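Local coordinates for trwC protein (PDB 1OMH), which is a conjugative relaxase whose N-terminal domain, the part in this chain, recognises and processes the origin-of-transfer DNA of a plasmid, at residues Gln10-Ala15 with Glu80-Asp85; Glu42-Ser47 with Arg56-Gly61; Arg68-Ala73 with Leu167-Arg172. All blocks are in the same frame, centred on the assembly; numbering follows the deposited sequence.

Contact 1: residues Gln10-Ala15 with Glu80-Asp85. With SO4 (sulfate ion), chain E; nucleotides of chain A.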
loop_
_atom_site.group_PDB
_atom_site.type_symbol
_atom_site.label_atom_id
_atom_site.label_comp_id
_atom_site.label_asym_id
_atom_site.label_seq_id
_atom_site.Cartn_x
_atom_site.Cartn_y
_atom_site.Cartn_z
ATOM N N GLN B 10 -0.606 -4.022 18.584
ATOM C CA GLN B 10 -2.054 -4.033 18.414
ATOM C C GLN B 10 -2.512 -4.232 16.965
ATOM O O GLN B 10 -3.673 -4.554 16.725
ATOM C CB GLN B 10 -2.647 -2.728 18.946
ATOM C CG GLN B 10 -2.305 -1.506 18.098
ATOM C CD GLN B 10 -2.929 -0.228 18.627
ATOM O OE1 GLN B 10 -2.573 0.250 19.704
ATOM N N ASP B 11 -1.614 -4.036 16.000
ATOM C CA ASP B 11 -1.976 -4.194 14.587
ATOM C C ASP B 11 -1.478 -5.510 13.998
ATOM O O ASP B 11 -1.625 -5.754 12.802
ATOM C CB ASP B 11 -1.389 -3.057 13.736
ATOM C CG ASP B 11 -1.683 -1.679 14.298
ATOM O OD1 ASP B 11 -2.850 -1.409 14.655
ATOM O OD2 ASP B 11 -0.743 -0.856 14.367
ATOM N N ILE B 12 -0.889 -6.365 14.823
ATOM C CA ILE B 12 -0.354 -7.613 14.299
ATOM C C ILE B 12 -1.436 -8.485 13.660
ATOM O O ILE B 12 -1.162 -9.224 12.713
ATOM C CB ILE B 12 0.410 -8.390 15.395
ATOM C CG1 ILE B 12 1.337 -9.413 14.744
ATOM C CG2 ILE B 12 -0.566 -9.054 16.349
ATOM C CD1 ILE B 12 2.503 -9.836 15.634
ATOM N N GLY B 13 -2.661 -8.384 14.164
ATOM C CA GLY B 13 -3.751 -9.157 13.596
ATOM C C GLY B 13 -4.124 -8.586 12.238
ATOM O O GLY B 13 -4.311 -9.319 11.264
ATOM N N ARG B 14 -4.229 -7.263 12.178
ATOM C CA ARG B 14 -4.572 -6.566 10.945
ATOM C C ARG B 14 -3.536 -6.880 9.865
ATOM O O ARG B 14 -3.880 -7.270 8.750
ATOM C CB ARG B 14 -4.626 -5.052 11.200
ATOM C CG ARG B 14 -4.922 -4.200 9.968
ATOM C CD ARG B 14 -4.704 -2.707 10.241
ATOM N NE ARG B 14 -5.647 -2.156 11.214
ATOM C CZ ARG B 14 -6.952 -2.003 10.997
ATOM N NH1 ARG B 14 -7.489 -2.357 9.834
ATOM N NH2 ARG B 14 -7.729 -1.494 11.947
ATOM N N ALA B 15 -2.263 -6.722 10.209
ATOM C CA ALA B 15 -1.178 -6.985 9.269
ATOM C C ALA B 15 -1.209 -8.421 8.756
ATOM O O ALA B 15 -0.939 -8.677 7.582
ATOM C CB ALA B 15 0.162 -6.699 9.929
ATOM N N GLU B 80 5.714 -1.458 20.804
ATOM C CA GLU B 80 6.706 -2.131 19.997
ATOM C C GLU B 80 6.192 -2.050 18.570
ATOM O O GLU B 80 4.993 -2.168 18.319
ATOM C CB GLU B 80 6.893 -3.585 20.423
ATOM C CG GLU B 80 5.713 -4.483 20.192
ATOM C CD GLU B 80 6.044 -5.921 20.514
ATOM O OE1 GLU B 80 6.931 -6.487 19.837
ATOM O OE2 GLU B 80 5.431 -6.477 21.449
ATOM N N ARG B 81 7.106 -1.819 17.641
ATOM C CA ARG B 81 6.755 -1.700 16.240
ATOM C C ARG B 81 7.054 -3.005 15.539
ATOM O O ARG B 81 8.120 -3.589 15.722
ATOM C CB ARG B 81 7.534 -0.537 15.620
ATOM C CG ARG B 81 7.073 0.806 16.158
ATOM C CD ARG B 81 7.949 1.960 15.694
ATOM N NE ARG B 81 7.377 3.239 16.109
ATOM C CZ ARG B 81 7.859 4.427 15.763
ATOM N NH1 ARG B 81 8.934 4.506 14.991
ATOM N NH2 ARG B 81 7.250 5.533 16.176
ATOM N N ILE B 82 6.100 -3.461 14.736
ATOM C CA ILE B 82 6.238 -4.721 14.027
ATOM C C ILE B 82 6.514 -4.525 12.549
ATOM O O ILE B 82 6.903 -5.468 11.857
ATOM C CB ILE B 82 4.962 -5.572 14.181
ATOM C CG1 ILE B 82 3.781 -4.879 13.496
ATOM C CG2 ILE B 82 4.646 -5.757 15.663
ATOM C CD1 ILE B 82 2.488 -5.693 13.520
ATOM N N GLY B 83 6.304 -3.306 12.065
ATOM C CA GLY B 83 6.554 -3.037 10.666
ATOM C C GLY B 83 6.038 -1.701 10.168
ATOM O O GLY B 83 5.612 -0.837 10.935
ATOM N N LEU B 84 6.082 -1.552 8.853
ATOM C CA LEU B 84 5.641 -0.342 8.182
ATOM C C LEU B 84 4.872 -0.783 6.953
ATOM O O LEU B 84 5.420 -1.462 6.084
ATOM C CB LEU B 84 6.857 0.489 7.763
ATOM C CG LEU B 84 6.577 1.777 6.988
ATOM C CD1 LEU B 84 5.708 2.705 7.837
ATOM C CD2 LEU B 84 7.896 2.448 6.620
ATOM N N ASP B 85 3.601 -0.414 6.890
ATOM C CA ASP B 85 2.775 -0.778 5.754
ATOM C C ASP B 85 2.730 0.348 4.733
ATOM O O ASP B 85 2.346 1.470 5.055
ATOM C CB ASP B 85 1.349 -1.100 6.214
ATOM C CG ASP B 85 0.436 -1.524 5.061
ATOM O OD1 ASP B 85 0.935 -1.769 3.942
ATOM O OD2 ASP B 85 -0.788 -1.625 5.283
HETATM S S SO4 E . -10.721 -1.459 10.305
HETATM O O1 SO4 E . -12.061 -1.840 9.820
HETATM O O2 SO4 E . -10.684 -0.012 10.599
HETATM O O3 SO4 E . -9.721 -1.768 9.266
HETATM O O4 SO4 E . -10.417 -2.219 11.533
ATOM P P DC A 16 6.154 4.284 19.654
ATOM O OP1 DC A 16 5.084 4.201 20.682
ATOM O OP2 DC A 16 5.839 3.952 18.239
ATOM O "O5'" DC A 16 6.803 5.745 19.719
ATOM C "C5'" DC A 16 6.721 6.530 20.909
ATOM C "C4'" DC A 16 7.539 7.800 20.795
ATOM O "O4'" DC A 16 8.922 7.474 20.495
ATOM C "C3'" DC A 16 7.084 8.717 19.648
ATOM O "O3'" DC A 16 6.398 9.822 20.264
ATOM C "C2'" DC A 16 8.368 9.409 19.207
ATOM C "C1'" DC A 16 9.478 8.554 19.774
ATOM N N1 DC A 16 10.679 8.154 19.011
ATOM C C2 DC A 16 11.905 8.686 19.438
ATOM O O2 DC A 16 11.920 9.408 20.440
ATOM N N3 DC A 16 13.031 8.404 18.755
ATOM C C4 DC A 16 12.981 7.619 17.683
ATOM N N4 DC A 16 14.130 7.386 17.037
ATOM C C5 DC A 16 11.752 7.043 17.226
ATOM C C6 DC A 16 10.632 7.331 17.921
ATOM P P DG A 17 5.133 10.508 19.547
ATOM O OP1 DG A 17 4.595 11.512 20.498
ATOM O OP2 DG A 17 4.241 9.456 19.013
ATOM O "O5'" DG A 17 5.761 11.293 18.308
ATOM C "C5'" DG A 17 6.317 12.601 18.459
ATOM C "C4'" DG A 17 7.094 12.971 17.216
ATOM O "O4'" DG A 17 8.082 11.947 16.995
ATOM C "C3'" DG A 17 6.246 13.005 15.941
ATOM O "O3'" DG A 17 6.171 14.385 15.547
ATOM C "C2'" DG A 17 7.194 12.493 14.874
ATOM C "C1'" DG A 17 8.270 11.761 15.613
ATOM N N9 DG A 17 8.488 10.353 15.330
ATOM C C8 DG A 17 7.766 9.243 15.704
ATOM N N7 DG A 17 8.342 8.125 15.346
ATOM C C5 DG A 17 9.487 8.534 14.674
ATOM C C6 DG A 17 10.521 7.785 14.057
ATOM O O6 DG A 17 10.645 6.552 13.977
ATOM N N1 DG A 17 11.487 8.622 13.492
ATOM C C2 DG A 17 11.459 9.998 13.519
ATOM N N2 DG A 17 12.468 10.645 12.924
ATOM N N3 DG A 17 10.506 10.694 14.089
ATOM C C4 DG A 17 9.566 9.905 14.643
ATOM P P DG A 15 11.661 0.428 17.512
ATOM O OP1 DG A 15 10.830 -0.599 16.837
ATOM O OP2 DG A 15 12.573 1.279 16.695
ATOM O "O5'" DG A 15 10.699 1.422 18.292
ATOM C "C5'" DG A 15 9.704 0.963 19.219
ATOM C "C4'" DG A 15 9.348 2.100 20.145
ATOM O "O4'" DG A 15 10.593 2.628 20.617
ATOM C "C3'" DG A 15 8.597 3.278 19.520
ATOM O "O3'" DG A 15 7.308 3.279 20.150
ATOM C "C2'" DG A 15 9.198 4.491 20.211
ATOM C "C1'" DG A 15 10.533 4.025 20.724
ATOM N N9 DG A 15 11.767 4.556 20.165
ATOM C C8 DG A 15 12.426 4.206 19.009
ATOM N N7 DG A 15 13.623 4.726 18.935
ATOM C C5 DG A 15 13.723 5.498 20.086
ATOM C C6 DG A 15 14.785 6.288 20.579
ATOM O O6 DG A 15 15.905 6.458 20.093
ATOM N N1 DG A 15 14.442 6.906 21.776
ATOM C C2 DG A 15 13.235 6.775 22.419
ATOM N N2 DG A 15 13.068 7.441 23.563
ATOM N N3 DG A 15 12.251 6.038 21.971
ATOM C C4 DG A 15 12.562 5.433 20.815
#

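Contact 2: residues Glu42-Ser47 with Arg56-Gly61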
loop_
_atom_site.group_PDB
_atom_site.type_symbol
_atom_site.label_atom_id
_atom_site.label_comp_id
_atom_site.label_asym_id
_atom_site.label_seq_id
_atom_site.Cartn_x
_atom_site.Cartn_y
_atom_site.Cartn_z
ATOM N N GLU B 42 15.870 -12.069 0.804
ATOM C CA GLU B 42 16.811 -12.982 0.167
ATOM C C GLU B 42 17.780 -13.519 1.217
ATOM O O GLU B 42 18.066 -14.714 1.261
ATOM C CB GLU B 42 17.594 -12.253 -0.931
ATOM C CG GLU B 42 16.763 -11.878 -2.149
ATOM C CD GLU B 42 17.442 -10.840 -3.026
ATOM O OE1 GLU B 42 18.634 -11.018 -3.358
ATOM N N GLU B 43 18.275 -12.623 2.067
ATOM C CA GLU B 43 19.207 -13.000 3.121
ATOM C C GLU B 43 18.626 -14.052 4.055
ATOM O O GLU B 43 19.358 -14.881 4.593
ATOM C CB GLU B 43 19.629 -11.766 3.925
ATOM C CD GLU B 43 22.097 -11.905 3.482
ATOM O OE1 GLU B 43 22.925 -11.896 2.546
ATOM O OE2 GLU B 43 22.257 -12.570 4.530
ATOM N N LEU B 44 17.312 -14.021 4.250
ATOM C CA LEU B 44 16.661 -14.989 5.125
ATOM C C LEU B 44 16.157 -16.183 4.325
ATOM O O LEU B 44 15.448 -17.039 4.852
ATOM C CB LEU B 44 15.492 -14.338 5.867
ATOM C CG LEU B 44 15.846 -13.190 6.814
ATOM C CD1 LEU B 44 14.571 -12.621 7.420
ATOM C CD2 LEU B 44 16.785 -13.695 7.904
ATOM N N GLY B 45 16.526 -16.229 3.048
ATOM C CA GLY B 45 16.109 -17.323 2.190
ATOM C C GLY B 45 14.641 -17.273 1.808
ATOM O O GLY B 45 14.026 -18.306 1.544
ATOM N N LEU B 46 14.074 -16.071 1.772
ATOM C CA LEU B 46 12.669 -15.918 1.420
ATOM C C LEU B 46 12.498 -15.387 0.003
ATOM O O LEU B 46 13.115 -14.393 -0.378
ATOM C CB LEU B 46 11.979 -14.984 2.417
ATOM C CG LEU B 46 12.004 -15.441 3.878
ATOM C CD1 LEU B 46 11.357 -14.375 4.749
ATOM C CD2 LEU B 46 11.273 -16.780 4.022
ATOM N N SER B 47 11.659 -16.065 -0.774
ATOM C CA SER B 47 11.391 -15.677 -2.153
ATOM C C SER B 47 10.080 -16.308 -2.607
ATOM O O SER B 47 9.644 -17.313 -2.049
ATOM C CB SER B 47 12.523 -16.145 -3.070
ATOM O OG SER B 47 12.544 -17.560 -3.163
ATOM N N ARG B 56 4.017 -14.212 10.193
ATOM C CA ARG B 56 3.539 -13.837 11.527
ATOM C C ARG B 56 4.673 -13.748 12.549
ATOM O O ARG B 56 4.703 -12.833 13.369
ATOM C CB ARG B 56 2.475 -14.824 12.038
ATOM C CG ARG B 56 1.039 -14.491 11.629
ATOM C CD ARG B 56 0.050 -15.541 12.153
ATOM N NE ARG B 56 -1.330 -15.275 11.750
ATOM C CZ ARG B 56 -2.111 -14.342 12.286
ATOM N NH1 ARG B 56 -3.353 -14.182 11.846
ATOM N NH2 ARG B 56 -1.658 -13.568 13.267
ATOM N N GLU B 57 5.603 -14.693 12.510
ATOM C CA GLU B 57 6.697 -14.650 13.465
ATOM C C GLU B 57 7.603 -13.457 13.187
ATOM O O GLU B 57 7.993 -12.745 14.116
ATOM C CB GLU B 57 7.499 -15.951 13.445
ATOM C CG GLU B 57 8.016 -16.368 12.099
ATOM C CD GLU B 57 8.940 -17.566 12.200
ATOM O OE1 GLU B 57 10.178 -17.366 12.181
ATOM O OE2 GLU B 57 8.426 -18.702 12.317
ATOM N N LEU B 58 7.931 -13.234 11.916
ATOM C CA LEU B 58 8.773 -12.102 11.554
ATOM C C LEU B 58 8.141 -10.830 12.093
ATOM O O LEU B 58 8.833 -9.953 12.610
ATOM C CB LEU B 58 8.945 -12.015 10.045
ATOM C CG LEU B 58 9.871 -13.071 9.446
ATOM C CD1 LEU B 58 9.898 -12.922 7.945
ATOM C CD2 LEU B 58 11.277 -12.922 10.023
ATOM N N LEU B 59 6.819 -10.728 11.990
ATOM C CA LEU B 59 6.125 -9.559 12.515
ATOM C C LEU B 59 6.409 -9.487 14.013
ATOM O O LEU B 59 6.537 -8.407 14.581
ATOM C CB LEU B 59 4.616 -9.677 12.283
ATOM C CG LEU B 59 4.075 -9.440 10.869
ATOM C CD1 LEU B 59 2.629 -9.910 10.789
ATOM C CD2 LEU B 59 4.175 -7.961 10.517
ATOM N N ALA B 60 6.512 -10.655 14.643
ATOM C CA ALA B 60 6.779 -10.740 16.076
ATOM C C ALA B 60 8.261 -10.537 16.392
ATOM O O ALA B 60 8.650 -10.495 17.558
ATOM C CB ALA B 60 6.308 -12.096 16.612
ATOM N N GLY B 61 9.080 -10.425 15.349
ATOM C CA GLY B 61 10.508 -10.217 15.531
ATOM C C GLY B 61 11.327 -11.487 15.678
ATOM O O GLY B 61 12.355 -11.484 16.356
#

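Contact 3: residues Arg68-Ala73 with Leu167-Arg172. With nucleotides of chain A.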
loop_
_atom_site.group_PDB
_atom_site.type_symbol
_atom_site.label_atom_id
_atom_site.label_comp_id
_atom_site.label_asym_id
_atom_site.label_seq_id
_atom_site.Cartn_x
_atom_site.Cartn_y
_atom_site.Cartn_z
ATOM N N ARG B 68 18.435 -14.934 18.385
ATOM C CA ARG B 68 17.761 -14.259 19.490
ATOM C C ARG B 68 16.594 -13.436 18.950
ATOM O O ARG B 68 16.671 -12.888 17.848
ATOM C CB ARG B 68 18.726 -13.325 20.233
ATOM C CG ARG B 68 19.991 -13.985 20.775
ATOM C CD ARG B 68 20.693 -13.079 21.793
ATOM N N ILE B 69 15.514 -13.367 19.724
ATOM C CA ILE B 69 14.339 -12.594 19.346
ATOM C C ILE B 69 14.790 -11.134 19.219
ATOM O O ILE B 69 15.767 -10.727 19.848
ATOM C CB ILE B 69 13.235 -12.737 20.430
ATOM C CG1 ILE B 69 12.181 -11.638 20.289
ATOM C CD1 ILE B 69 11.394 -11.688 19.004
HETATM N N MSE B 70 14.094 -10.344 18.407
HETATM C CA MSE B 70 14.490 -8.950 18.226
HETATM C C MSE B 70 13.694 -7.931 19.019
HETATM O O MSE B 70 12.647 -8.231 19.597
HETATM C CB MSE B 70 14.396 -8.552 16.761
HETATM C CG MSE B 70 15.333 -9.257 15.814
HETATM SE SE MSE B 70 14.723 -8.699 14.101
HETATM C CE MSE B 70 16.048 -9.272 12.928
ATOM N N ARG B 71 14.228 -6.713 19.027
ATOM C CA ARG B 71 13.615 -5.565 19.678
ATOM C C ARG B 71 13.465 -5.591 21.197
ATOM O O ARG B 71 12.567 -4.955 21.743
ATOM C CB ARG B 71 12.256 -5.283 19.017
ATOM C CG ARG B 71 12.353 -5.154 17.491
ATOM C CD ARG B 71 11.089 -4.580 16.866
ATOM N NE ARG B 71 9.968 -5.515 16.875
ATOM C CZ ARG B 71 9.731 -6.413 15.920
ATOM N NH1 ARG B 71 10.537 -6.507 14.867
ATOM N NH2 ARG B 71 8.679 -7.210 16.014
ATOM N N SER B 72 14.354 -6.296 21.889
ATOM C CA SER B 72 14.270 -6.349 23.347
ATOM C C SER B 72 14.451 -4.962 23.977
ATOM O O SER B 72 13.830 -4.648 24.994
ATOM C CB SER B 72 15.315 -7.321 23.919
ATOM O OG SER B 72 16.632 -6.996 23.502
ATOM N N ALA B 73 15.286 -4.129 23.358
ATOM C CA ALA B 73 15.556 -2.784 23.863
ATOM C C ALA B 73 14.335 -1.867 23.857
ATOM O O ALA B 73 14.392 -0.744 24.369
ATOM C CB ALA B 73 16.685 -2.149 23.064
ATOM N N LEU B 167 8.738 -5.344 7.181
ATOM C CA LEU B 167 8.927 -5.767 8.558
ATOM C C LEU B 167 9.969 -4.889 9.241
ATOM O O LEU B 167 10.877 -4.361 8.591
ATOM C CB LEU B 167 9.312 -7.244 8.592
ATOM C CG LEU B 167 8.112 -8.070 8.104
ATOM C CD1 LEU B 167 8.494 -8.881 6.889
ATOM C CD2 LEU B 167 7.594 -8.947 9.223
ATOM N N ASN B 168 9.812 -4.719 10.551
ATOM C CA ASN B 168 10.708 -3.886 11.349
ATOM C C ASN B 168 12.051 -4.576 11.576
ATOM O O ASN B 168 12.391 -4.935 12.704
ATOM C CB ASN B 168 10.036 -3.574 12.689
ATOM C CG ASN B 168 10.737 -2.477 13.466
ATOM O OD1 ASN B 168 10.341 -2.154 14.590
ATOM N ND2 ASN B 168 11.774 -1.894 12.875
HETATM N N MSE B 169 12.820 -4.747 10.509
HETATM C CA MSE B 169 14.109 -5.416 10.623
HETATM C C MSE B 169 15.014 -5.148 9.440
HETATM O O MSE B 169 14.554 -4.963 8.316
HETATM C CB MSE B 169 13.900 -6.928 10.740
HETATM C CG MSE B 169 13.271 -7.534 9.497
HETATM SE SE MSE B 169 12.890 -9.420 9.733
HETATM C CE MSE B 169 11.798 -9.242 11.221
ATOM N N THR B 170 16.315 -5.150 9.701
ATOM C CA THR B 170 17.301 -4.927 8.659
ATOM C C THR B 170 18.653 -5.412 9.183
ATOM O O THR B 170 18.934 -5.312 10.371
ATOM C CB THR B 170 17.354 -3.429 8.265
ATOM O OG1 THR B 170 18.254 -3.249 7.169
ATOM C CG2 THR B 170 17.790 -2.567 9.444
ATOM N N LYS B 171 19.472 -5.969 8.298
ATOM C CA LYS B 171 20.787 -6.486 8.689
ATOM C C LYS B 171 21.894 -5.474 8.427
ATOM O O LYS B 171 22.053 -4.998 7.309
ATOM C CB LYS B 171 21.112 -7.778 7.927
ATOM C CG LYS B 171 22.454 -8.392 8.323
ATOM C CD LYS B 171 23.192 -8.972 7.119
ATOM C CE LYS B 171 22.697 -10.358 6.748
ATOM N NZ LYS B 171 23.183 -11.387 7.711
ATOM N N ARG B 172 22.669 -5.166 9.460
ATOM C CA ARG B 172 23.755 -4.202 9.333
ATOM C C ARG B 172 24.998 -4.773 8.667
ATOM O O ARG B 172 25.119 -5.982 8.470
ATOM C CB ARG B 172 24.132 -3.644 10.704
ATOM C CG ARG B 172 22.975 -3.002 11.428
ATOM C CD ARG B 172 23.444 -2.255 12.653
ATOM N NE ARG B 172 24.292 -3.085 13.499
ATOM C CZ ARG B 172 24.513 -2.846 14.784
ATOM N NH1 ARG B 172 25.302 -3.649 15.486
ATOM N NH2 ARG B 172 23.927 -1.813 15.370
ATOM P P DG A 13 23.893 -1.456 18.960
ATOM O OP1 DG A 13 23.773 -2.458 17.866
ATOM O OP2 DG A 13 24.137 -0.031 18.623
ATOM O "O5'" DG A 13 22.570 -1.562 19.841
ATOM C "C5'" DG A 13 21.821 -2.785 19.903
ATOM C "C4'" DG A 13 20.398 -2.512 20.338
ATOM O "O4'" DG A 13 20.433 -1.818 21.597
ATOM C "C3'" DG A 13 19.582 -1.622 19.398
ATOM O "O3'" DG A 13 18.624 -2.480 18.762
ATOM C "C2'" DG A 13 18.683 -0.833 20.337
ATOM C "C1'" DG A 13 19.372 -0.888 21.679
ATOM N N9 DG A 13 19.877 0.345 22.271
ATOM C C8 DG A 13 21.111 0.936 22.126
ATOM N N7 DG A 13 21.286 1.949 22.935
ATOM C C5 DG A 13 20.084 2.048 23.619
ATOM C C6 DG A 13 19.670 2.941 24.645
ATOM O O6 DG A 13 20.316 3.858 25.188
ATOM N N1 DG A 13 18.360 2.679 25.043
ATOM C C2 DG A 13 17.559 1.684 24.521
ATOM N N2 DG A 13 16.323 1.568 25.009
ATOM N N3 DG A 13 17.942 0.854 23.584
ATOM C C4 DG A 13 19.199 1.087 23.186
ATOM P P DC A 7 11.140 0.900 30.824
ATOM O OP1 DC A 7 9.660 0.996 30.868
ATOM O OP2 DC A 7 11.904 0.700 32.083
ATOM O "O5'" DC A 7 11.549 -0.214 29.754
ATOM C "C5'" DC A 7 12.432 -1.290 30.085
ATOM C "C4'" DC A 7 13.067 -1.838 28.827
ATOM O "O4'" DC A 7 13.812 -0.770 28.195
ATOM C "C3'" DC A 7 14.081 -2.961 29.048
ATOM O "O3'" DC A 7 13.491 -4.226 28.728
ATOM C "C2'" DC A 7 15.068 -2.759 27.911
ATOM C "C1'" DC A 7 14.990 -1.277 27.580
ATOM N N1 DC A 7 16.156 -0.517 28.079
ATOM C C2 DC A 7 17.356 -0.600 27.366
ATOM O O2 DC A 7 17.393 -1.277 26.323
ATOM N N3 DC A 7 18.448 0.055 27.827
ATOM C C4 DC A 7 18.372 0.777 28.945
ATOM N N4 DC A 7 19.479 1.402 29.359
ATOM C C5 DC A 7 17.159 0.892 29.685
ATOM C C6 DC A 7 16.085 0.237 29.219
ATOM P P DT A 14 17.647 -1.903 17.620
ATOM O OP1 DT A 14 17.036 -3.109 16.998
ATOM O OP2 DT A 14 18.429 -0.961 16.777
ATOM O "O5'" DT A 14 16.511 -1.114 18.416
ATOM C "C5'" DT A 14 15.495 -1.839 19.111
ATOM C "C4'" DT A 14 14.527 -0.925 19.833
ATOM O "O4'" DT A 14 15.208 -0.194 20.883
ATOM C "C3'" DT A 14 13.846 0.138 18.969
ATOM O "O3'" DT A 14 12.516 -0.308 18.665
ATOM C "C2'" DT A 14 13.602 1.280 19.945
ATOM C "C1'" DT A 14 14.614 1.084 21.064
ATOM N N1 DT A 14 15.682 2.106 21.198
ATOM C C2 DT A 14 15.533 3.070 22.175
ATOM O O2 DT A 14 14.564 3.137 22.908
ATOM N N3 DT A 14 16.575 3.959 22.264
ATOM C C4 DT A 14 17.720 3.988 21.496
ATOM O O4 DT A 14 18.576 4.850 21.709
ATOM C C5 DT A 14 17.805 2.961 20.481
ATOM C C7 DT A 14 19.003 2.919 19.587
ATOM C C6 DT A 14 16.794 2.087 20.383
HETATM O O HOH W 1 8.805 -7.142 12.267
#

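Contact 1: residues Gln10-Ala15 with Glu80-Asp85
Ile82 meets Ile12 through a single methyl, its CD1 lying 3.5 Å from Ile12 CA and 3.9 Å from Ile12 CB, so it presses on the first turn of helix 12-17 close to its backbone. The torsions explain the reach: CG1 of Ile82 stands between the backbone N and the carbonyl carbon (chi1 65°), and the chain then runs straight on to CD1 (chi2 176°). The two isoleucines cross at about a right angle. Ala15, one turn on, adds its CB at 4.4 Å from the same Ile82 CD1, while Leu59 of helix 52-60 touches all three residues and closes the apolar cluster.

Charged side chains next to this cluster point elsewhere. Arg81 stretches its extended chain into the DNA: NE bonds OP2 of DC16 of chain A at 2.7 Å, and NH2 points almost straight (177°) at N7 of DG17 of chain A, 2.9 Å away. With NH1 on O6 of the same guanine, the guanidinium reads that base by its Hoogsteen edge. Arg14 and Arg154 hold a sulfate, probably from the crystallisation liquor.

Ile82 and Gly83 both face Leu7, a classic beta bulge. Asp85 OD2 is hydrogen-bonded to ND1 of His163, a metal ligand in other structures of this protein; no metal is bound here. Helix 12-17 thus packs on strand 81-89 of the five-stranded antiparallel sheet that carries the metal-binding histidines, as in relaxases of the Rep (HUH) clan.

Contact 2: residues Glu42-Ser47 with Arg56-Gly61
Leu58 and Leu46 reach toward each other tip to tip, CD1 of Leu58 lying 3.8 Å from CD1 of Leu46, and this methyl pair is the tight point of a slender contact. In both residues CG is anti to the carbonyl carbon (chi1 -60° in Leu46, -74° in Leu58), and with CD1 anti to CA the two chains run out toward each other. Leu44 joins more loosely: its CD1 is 4.2 Å from CD2 of Leu58. One leucine of helix 52-60 thus receives two from the other segment, one on each of its terminal methyls, and the nearest CA atoms, those of Leu44 and Leu58, remain 10.6 Å apart.

The wide spacing is bridged with help from neighbours. Trp36 of strand 34-37 touches both Leu46 and Leu58, and Leu58, which is buried, also packs on Leu167 and Met169. Toward solvent the character changes. Glu42, Glu43 and Ser47 are exposed and make no contact across, and on the helix Arg56 is likewise exposed. Glu43 forms a long, weak ion pair with Lys171.

Gly45 lies in the turn between Leu44 and Leu46. Its positive phi (73°) makes it the C-prime residue of a Schellman motif, with Gly45 N bonded to Glu42 O at 2.8 Å and Leu46 N to Ala41 O. At the other segment Gly61, also with positive phi, ends helix 52-60 in the same manner, its N 2.8 Å from Leu58 O. The contact therefore joins the C-terminal ends of two successive helices, each closed by a glycine Schellman motif, through an apolar leucine cluster.

Contact 3: residues Arg68-Ala73 with Leu167-Arg172
Arg71 and Asn168, the centre of an inverse gamma turn that follows strand 158-167, cross obliquely, with the planes of guanidinium and amide nearly parallel, 6° apart. The arginine is bent at chi3 (-72°), which carries its NH1 round to the backbone of the turn, where it gives Asn168 O a weak bond of 3.3 Å at the guanidinium edge. A water bridges the two, accepting from Asn168 N at 3.1 Å and, weakly, from Arg71 NH1. The gamma turn itself is marked by Met169 N on Leu167 O at 2.8 Å. On its other amino group, NH2, Arg71 makes a weak hydrogen bond to Leu59 O, so the guanidinium joins its loop to the backbone at Asn168 and, weakly too, at Leu59. With an alanine here, Asn168 O and Leu59 O would probably be left short of a donor, and the bridging water would probably be held less firmly, with Asn168 N but no arginine to bind it.

The neighbouring pair is apolar. Selenomethionines Met70 and Met169 cross at about a right angle: the extended chain of Met70 brings its CE to 3.9 Å from Met169 CB. The CE of Met169 lies 4.1 Å from Met70 SE.

Both segments then run on to the DNA. Ala73 accepts at its O a nearly straight bond from N2 of DG13 of chain A, 3.1 Å long, while Arg172 approaches the phosphate of the same nucleotide from the other segment. There the phosphorus lies in the guanidinium plane, at its edge, and Arg172 NH2 bonds OP1 of DG13 of chain A at 2.6 Å.

How the contacts relate
From the N terminus, the chain passes residues 10-15 at the start of helix 12-17, and contact 1 closes its loop some 65 residues later on strand 81-89. Contact 2 is nested within that loop, a short closure between helices 39-43 and 52-60. Contact 3 opens after contact 2 has closed, still inside the first loop, but ends far beyond it after strand 158-167, so contacts 1 and 3 cross. Its first segment lies between helix 52-60 and strand 81-89, which follow each other in the chain, and Gly61 O probably bonds Met70 N. Ile82 O probably bonds Asn168 N, joining contacts 1 and 3. Together they tie helices, central sheet and DNA-facing loops on one side of the domain.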